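Local coordinates for sugar phosphate isomerase/epimerase (PDB 3OBE), which probably has isomerase activity and folds as a xylose isomerase-like TIM barrel, at residues G167-S172 with M214-V219; D218-V223 with K246-I251. All blocks are in the same frame, centred on the assembly; numbering follows the deposited sequence.

Contact 1: residues G167-S172 with M214-V219; sequences GYHNHS and MFELDV. With PO4 (phosphate ion), chain C.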
loop_
_atom_site.group_PDB
_atom_site.type_symbol
_atom_site.label_atom_id
_atom_site.label_comp_id
_atom_site.label_asym_id
_atom_site.label_seq_id
_atom_site.Cartn_x
_atom_site.Cartn_y
_atom_site.Cartn_z
ATOM N N GLY A 167 3.856 -4.566 -6.199
ATOM C CA GLY A 167 4.246 -3.198 -5.923
ATOM C C GLY A 167 5.083 -3.046 -4.655
ATOM O O GLY A 167 5.151 -3.963 -3.848
ATOM N N TYR A 168 5.641 -1.854 -4.504
ATOM C CA TYR A 168 6.521 -1.488 -3.395
ATOM C C TYR A 168 6.007 -0.214 -2.726
ATOM O O TYR A 168 5.765 0.790 -3.401
ATOM C CB TYR A 168 7.962 -1.285 -3.858
ATOM C CG TYR A 168 8.873 -0.961 -2.726
ATOM C CD1 TYR A 168 9.251 -1.951 -1.853
ATOM C CD2 TYR A 168 9.238 0.368 -2.428
ATOM C CE1 TYR A 168 10.029 -1.676 -0.787
ATOM C CE2 TYR A 168 10.000 0.649 -1.344
ATOM C CZ TYR A 168 10.417 -0.384 -0.536
ATOM O OH TYR A 168 11.238 -0.156 0.556
ATOM N N HIS A 169 5.838 -0.275 -1.409
ATOM C CA HIS A 169 5.308 0.825 -0.594
ATOM C C HIS A 169 6.424 1.431 0.213
ATOM O O HIS A 169 7.090 0.730 1.007
ATOM C CB HIS A 169 4.207 0.305 0.321
ATOM C CG HIS A 169 3.717 1.304 1.308
ATOM N ND1 HIS A 169 3.597 1.004 2.638
ATOM C CD2 HIS A 169 3.274 2.580 1.159
ATOM C CE1 HIS A 169 3.138 2.067 3.288
ATOM N NE2 HIS A 169 2.936 3.046 2.418
ATOM N N ASN A 170 6.669 2.711 -0.018
ATOM C CA ASN A 170 7.699 3.454 0.640
ATOM C C ASN A 170 7.261 4.013 2.007
ATOM O O ASN A 170 6.071 4.217 2.269
ATOM C CB ASN A 170 8.162 4.694 -0.176
ATOM C CG ASN A 170 7.060 5.674 -0.388
ATOM O OD1 ASN A 170 6.174 5.442 -1.210
ATOM N ND2 ASN A 170 7.080 6.777 0.347
ATOM N N HIS A 171 8.250 4.351 2.843
ATOM C CA HIS A 171 8.045 5.272 3.967
ATOM C C HIS A 171 8.972 6.460 3.687
ATOM O O HIS A 171 8.918 6.967 2.579
ATOM C CB HIS A 171 8.271 4.559 5.275
ATOM C CG HIS A 171 7.267 3.459 5.484
ATOM N ND1 HIS A 171 7.309 2.281 4.763
ATOM C CD2 HIS A 171 6.143 3.408 6.242
ATOM C CE1 HIS A 171 6.263 1.535 5.112
ATOM N NE2 HIS A 171 5.535 2.200 5.992
ATOM N N SER A 172 9.802 6.896 4.628
ATOM C CA SER A 172 10.617 8.107 4.395
ATOM C C SER A 172 12.051 7.788 4.020
ATOM O O SER A 172 12.706 8.617 3.385
ATOM C CB SER A 172 10.592 9.044 5.593
ATOM O OG SER A 172 9.280 9.455 5.893
HETATM N N MSE A 214 5.262 -2.055 -9.842
HETATM C CA MSE A 214 4.734 -0.703 -9.660
HETATM C C MSE A 214 4.982 -0.271 -8.212
HETATM O O MSE A 214 5.581 -1.017 -7.406
HETATM C CB MSE A 214 3.253 -0.652 -10.054
HETATM C CG MSE A 214 2.332 -1.625 -9.309
HETATM SE SE MSE A 214 1.762 -0.944 -7.573
HETATM C CE MSE A 214 0.632 -2.473 -7.131
ATOM N N PHE A 215 4.599 0.968 -7.901
ATOM C CA PHE A 215 4.887 1.600 -6.643
ATOM C C PHE A 215 3.586 2.092 -6.022
ATOM O O PHE A 215 2.711 2.668 -6.722
ATOM C CB PHE A 215 5.954 2.709 -6.783
ATOM C CG PHE A 215 7.344 2.142 -7.107
ATOM C CD1 PHE A 215 7.657 1.773 -8.409
ATOM C CD2 PHE A 215 8.261 1.851 -6.107
ATOM C CE1 PHE A 215 8.854 1.181 -8.691
ATOM C CE2 PHE A 215 9.494 1.269 -6.422
ATOM C CZ PHE A 215 9.773 0.923 -7.688
ATOM N N GLU A 216 3.495 1.864 -4.720
ATOM C CA GLU A 216 2.396 2.394 -3.884
ATOM C C GLU A 216 2.983 3.570 -3.168
ATOM O O GLU A 216 3.678 3.425 -2.151
ATOM C CB GLU A 216 1.887 1.313 -2.936
ATOM C CG GLU A 216 0.739 1.724 -1.970
ATOM C CD GLU A 216 0.204 0.562 -1.241
ATOM O OE1 GLU A 216 0.936 0.047 -0.400
ATOM O OE2 GLU A 216 -1.000 0.225 -1.421
ATOM N N LEU A 217 2.733 4.746 -3.707
ATOM C CA LEU A 217 3.361 5.961 -3.212
ATOM C C LEU A 217 2.700 6.386 -1.926
ATOM O O LEU A 217 1.519 6.678 -1.906
ATOM C CB LEU A 217 3.283 7.092 -4.210
ATOM C CG LEU A 217 3.918 8.399 -3.755
ATOM C CD1 LEU A 217 5.413 8.181 -3.330
ATOM C CD2 LEU A 217 3.725 9.462 -4.773
ATOM N N ASP A 218 3.497 6.390 -0.872
ATOM C CA ASP A 218 3.035 6.958 0.423
ATOM C C ASP A 218 3.252 8.456 0.424
ATOM O O ASP A 218 4.370 8.932 0.554
ATOM C CB ASP A 218 3.654 6.335 1.648
ATOM C CG ASP A 218 2.762 6.566 2.854
ATOM O OD1 ASP A 218 2.620 7.779 3.195
ATOM O OD2 ASP A 218 2.165 5.586 3.384
ATOM N N VAL A 219 2.169 9.203 0.182
ATOM C CA VAL A 219 2.309 10.632 0.012
ATOM C C VAL A 219 2.749 11.289 1.320
ATOM O O VAL A 219 3.501 12.280 1.318
ATOM C CB VAL A 219 1.043 11.268 -0.582
ATOM C CG1 VAL A 219 0.836 10.732 -1.983
ATOM C CG2 VAL A 219 -0.198 11.051 0.334
HETATM P P PO4 C . 2.518 0.301 6.879
HETATM O O1 PO4 C . 1.716 0.102 8.172
HETATM O O2 PO4 C . 3.130 1.663 6.960
HETATM O O3 PO4 C . 1.423 0.262 5.771
HETATM O O4 PO4 C . 3.476 -0.810 6.616
#

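Contact 2: residues D218-V223 with K246-I251; sequences DVYWAV and KDRWII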
loop_
_atom_site.group_PDB
_atom_site.type_symbol
_atom_site.label_atom_id
_atom_site.label_comp_id
_atom_site.label_asym_id
_atom_site.label_seq_id
_atom_site.Cartn_x
_atom_site.Cartn_y
_atom_site.Cartn_z
ATOM N N ASP A 218 3.497 6.390 -0.872
ATOM C CA ASP A 218 3.035 6.958 0.423
ATOM C C ASP A 218 3.252 8.456 0.424
ATOM O O ASP A 218 4.370 8.932 0.554
ATOM C CB ASP A 218 3.654 6.335 1.648
ATOM C CG ASP A 218 2.762 6.566 2.854
ATOM O OD1 ASP A 218 2.620 7.779 3.195
ATOM O OD2 ASP A 218 2.165 5.586 3.384
ATOM N N VAL A 219 2.169 9.203 0.182
ATOM C CA VAL A 219 2.309 10.632 0.012
ATOM C C VAL A 219 2.749 11.289 1.320
ATOM O O VAL A 219 3.501 12.280 1.318
ATOM C CB VAL A 219 1.043 11.268 -0.582
ATOM C CG1 VAL A 219 0.836 10.732 -1.983
ATOM C CG2 VAL A 219 -0.198 11.051 0.334
ATOM N N TYR A 220 2.293 10.754 2.450
ATOM C CA TYR A 220 2.645 11.329 3.759
ATOM C C TYR A 220 4.103 11.082 4.088
ATOM O O TYR A 220 4.801 11.995 4.472
ATOM C CB TYR A 220 1.801 10.723 4.859
ATOM C CG TYR A 220 2.143 11.179 6.237
ATOM C CD1 TYR A 220 1.674 12.424 6.744
ATOM C CD2 TYR A 220 2.913 10.381 7.086
ATOM C CE1 TYR A 220 1.967 12.799 8.080
ATOM C CE2 TYR A 220 3.197 10.783 8.374
ATOM C CZ TYR A 220 2.723 11.970 8.859
ATOM O OH TYR A 220 3.010 12.353 10.134
ATOM N N TRP A 221 4.565 9.844 3.948
ATOM C CA TRP A 221 5.950 9.571 4.341
ATOM C C TRP A 221 6.915 10.230 3.333
ATOM O O TRP A 221 8.050 10.552 3.699
ATOM C CB TRP A 221 6.202 8.066 4.461
ATOM C CG TRP A 221 5.470 7.433 5.633
ATOM C CD1 TRP A 221 4.530 6.438 5.560
ATOM C CD2 TRP A 221 5.595 7.745 7.032
ATOM N NE1 TRP A 221 4.095 6.098 6.805
ATOM C CE2 TRP A 221 4.720 6.881 7.735
ATOM C CE3 TRP A 221 6.376 8.645 7.765
ATOM C CZ2 TRP A 221 4.580 6.930 9.123
ATOM C CZ3 TRP A 221 6.227 8.679 9.135
ATOM C CH2 TRP A 221 5.332 7.833 9.800
ATOM N N ALA A 222 6.450 10.517 2.122
ATOM C CA ALA A 222 7.237 11.321 1.183
ATOM C C ALA A 222 7.393 12.764 1.712
ATOM O O ALA A 222 8.518 13.274 1.830
ATOM C CB ALA A 222 6.586 11.327 -0.197
ATOM N N VAL A 223 6.280 13.387 2.124
ATOM C CA VAL A 223 6.374 14.732 2.774
ATOM C C VAL A 223 7.263 14.727 4.032
ATOM O O VAL A 223 8.077 15.652 4.227
ATOM C CB VAL A 223 4.985 15.320 3.062
ATOM C CG1 VAL A 223 5.127 16.628 3.872
ATOM C CG2 VAL A 223 4.208 15.543 1.707
ATOM N N LYS A 246 -2.470 9.106 3.714
ATOM C CA LYS A 246 -2.124 9.176 5.110
ATOM C C LYS A 246 -1.870 10.637 5.473
ATOM O O LYS A 246 -1.471 11.444 4.622
ATOM C CB LYS A 246 -0.892 8.309 5.426
ATOM C CG LYS A 246 -0.586 8.313 6.958
ATOM C CD LYS A 246 0.526 7.443 7.338
ATOM C CE LYS A 246 0.746 7.489 8.829
ATOM N NZ LYS A 246 0.793 8.878 9.409
ATOM N N ASP A 247 -2.166 10.986 6.713
ATOM C CA ASP A 247 -1.968 12.339 7.228
ATOM C C ASP A 247 -1.452 12.165 8.654
ATOM O O ASP A 247 -1.081 11.060 9.034
ATOM C CB ASP A 247 -3.301 13.083 7.148
ATOM C CG ASP A 247 -3.167 14.590 7.096
ATOM O OD1 ASP A 247 -2.192 15.127 7.667
ATOM O OD2 ASP A 247 -4.113 15.259 6.527
ATOM N N ARG A 248 -1.439 13.217 9.471
ATOM C CA ARG A 248 -1.034 13.058 10.872
ATOM C C ARG A 248 -1.950 12.024 11.545
ATOM O O ARG A 248 -1.499 11.100 12.211
ATOM C CB ARG A 248 -1.137 14.372 11.574
ATOM C CG ARG A 248 -0.238 15.442 10.950
ATOM C CD ARG A 248 1.250 15.039 11.097
ATOM N NE ARG A 248 1.763 15.387 12.410
ATOM C CZ ARG A 248 2.998 15.113 12.824
ATOM N NH1 ARG A 248 3.835 14.451 12.043
ATOM N NH2 ARG A 248 3.388 15.472 14.027
ATOM N N TRP A 249 -3.237 12.202 11.330
ATOM C CA TRP A 249 -4.239 11.219 11.813
ATOM C C TRP A 249 -5.404 11.244 10.824
ATOM O O TRP A 249 -5.340 10.638 9.745
ATOM C CB TRP A 249 -4.594 11.468 13.275
ATOM C CG TRP A 249 -5.209 10.209 13.894
ATOM C CD1 TRP A 249 -4.606 8.978 14.003
ATOM C CD2 TRP A 249 -6.507 10.075 14.482
ATOM N NE1 TRP A 249 -5.463 8.077 14.596
ATOM C CE2 TRP A 249 -6.635 8.723 14.903
ATOM C CE3 TRP A 249 -7.588 10.956 14.706
ATOM C CZ2 TRP A 249 -7.794 8.245 15.508
ATOM C CZ3 TRP A 249 -8.713 10.484 15.324
ATOM C CH2 TRP A 249 -8.818 9.129 15.704
ATOM N N ILE A 250 -6.444 11.992 11.124
ATOM C CA ILE A 250 -7.585 12.059 10.209
ATOM C C ILE A 250 -7.178 12.710 8.897
ATOM O O ILE A 250 -6.532 13.755 8.876
ATOM C CB ILE A 250 -8.755 12.807 10.792
ATOM C CG1 ILE A 250 -9.427 11.994 11.884
ATOM C CG2 ILE A 250 -9.863 13.110 9.718
ATOM C CD1 ILE A 250 -10.271 12.870 12.855
ATOM N N ILE A 251 -7.523 12.058 7.794
ATOM C CA ILE A 251 -7.175 12.588 6.488
ATOM C C ILE A 251 -7.778 13.970 6.278
ATOM O O ILE A 251 -9.007 14.186 6.434
ATOM C CB ILE A 251 -7.591 11.640 5.344
ATOM C CG1 ILE A 251 -7.023 10.239 5.551
ATOM C CG2 ILE A 251 -7.262 12.233 3.971
ATOM C CD1 ILE A 251 -5.467 10.116 5.638
#

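Contact 1: residues G167-S172 with M214-V219
H169 of strand 165-169 reaches across to E216 and D218 of the neighbouring parallel strand 213-218. Its CB lies 3.4 Å from E216 OE1. CG is anti to the backbone N (chi1 173°), which carries the ring over beside E216; ring and carboxylate planes are nearly perpendicular, and E216 OE1 is hydrogen-bonded to H96 NE2. At the ring edge CD2 lies 3.4 Å from E216 O, and CE1 lies 3.5 Å from the phosphate atom O3. At the tip, NE2 donates to D218 OD2 over 2.8 Å in a nearly straight bond (167°), in the ring plane and on the anti lone pair of the carboxylate. Further along, N170 OD1 accepts from D218 N at 2.9 Å, and its ND2 donates to H171 O, with a long, weak bond to D218 O. Before that, Y168 N to M214 O and E216 N to Y168 O join the backbones. H171 NE2 donates to the phosphate atom O2 at 2.6 Å; this ion probably comes from the crystallisation liquor. Such polar side chains gathered at the C-terminal ends of adjacent parallel strands are characteristic of TIM barrels, whose active sites lie at that end.

Contact 2: residues D218-V223 with K246-I251
Y220, in the first turn of helix 219-224, faces K246 at the start of the irregular loop that follows strand 240-245, with their CA atoms 5.4 Å apart. The pairing joins two neighbouring beta-alpha connections of the TIM barrel, at the C-terminal ends of strands 213-218 and 240-245. D218 is the N-cap of the helix: its OD1 accepts from W221 N at 2.9 Å, met from above the carboxylate plane. Y220 and K246 carry the contact between them. The tyrosine CG is anti to the backbone N (chi1 176°); CB packs 3.4 Å from K246 O, a buried carbonyl oxygen with no partner in the model, and the ring reaches on over the loop backbone, where CE1 comes 3.5 Å from D247 C. The K246 chain runs extended through CE beside the tyrosine, then bends at its last torsion (chi4 -48°) to set NZ over the ring. This is a cation-pi contact, 3.7 Å from NZ to the centroid of the Y220 ring and 30° off its normal, with CE2 the closest ring atom. The ammonium group also donates to D247 O and forms a salt bridge with E279, so the ring, the carbonyl and the carboxylate would all tend to stabilise its positive charge. The W221 indole touches both: its NE1 is 3.9 Å from K246 CD, and Y220 CD2 sits over its centre. D247 shapes the loop from within, its OD1 accepting from R248 N while also bonding S254. At the phenol tip, R248, the one exposed residue of the contact and modelled in two conformers, brings NH1 in the given conformer to within 3.0 Å of Y220 OH, a bent hydrogen bond with the oxygen tilted from the guanidinium plane.

The two contacts meet at D218: in contact 1 it ends strand 213-218 and bonds a histidine through OD2, while in contact 2 OD1 caps the helix that follows. Contact 1 lies deeper, its centre about 7 Å from the centre of the chain, against about 12 Å for that of contact 2, and joins adjacent barrel strands by backbone and polar side-chain bonds. Contact 2 joins a helix start to a loop, chiefly by aromatic and cation-pi packing, and is largely buried, with R248 exposed and W221 partly so. They touch directly as well: S172 OG lies 2.7 Å from W221 O, probably a hydrogen bond, and the rings of H171 and W221 meet beside the phosphate.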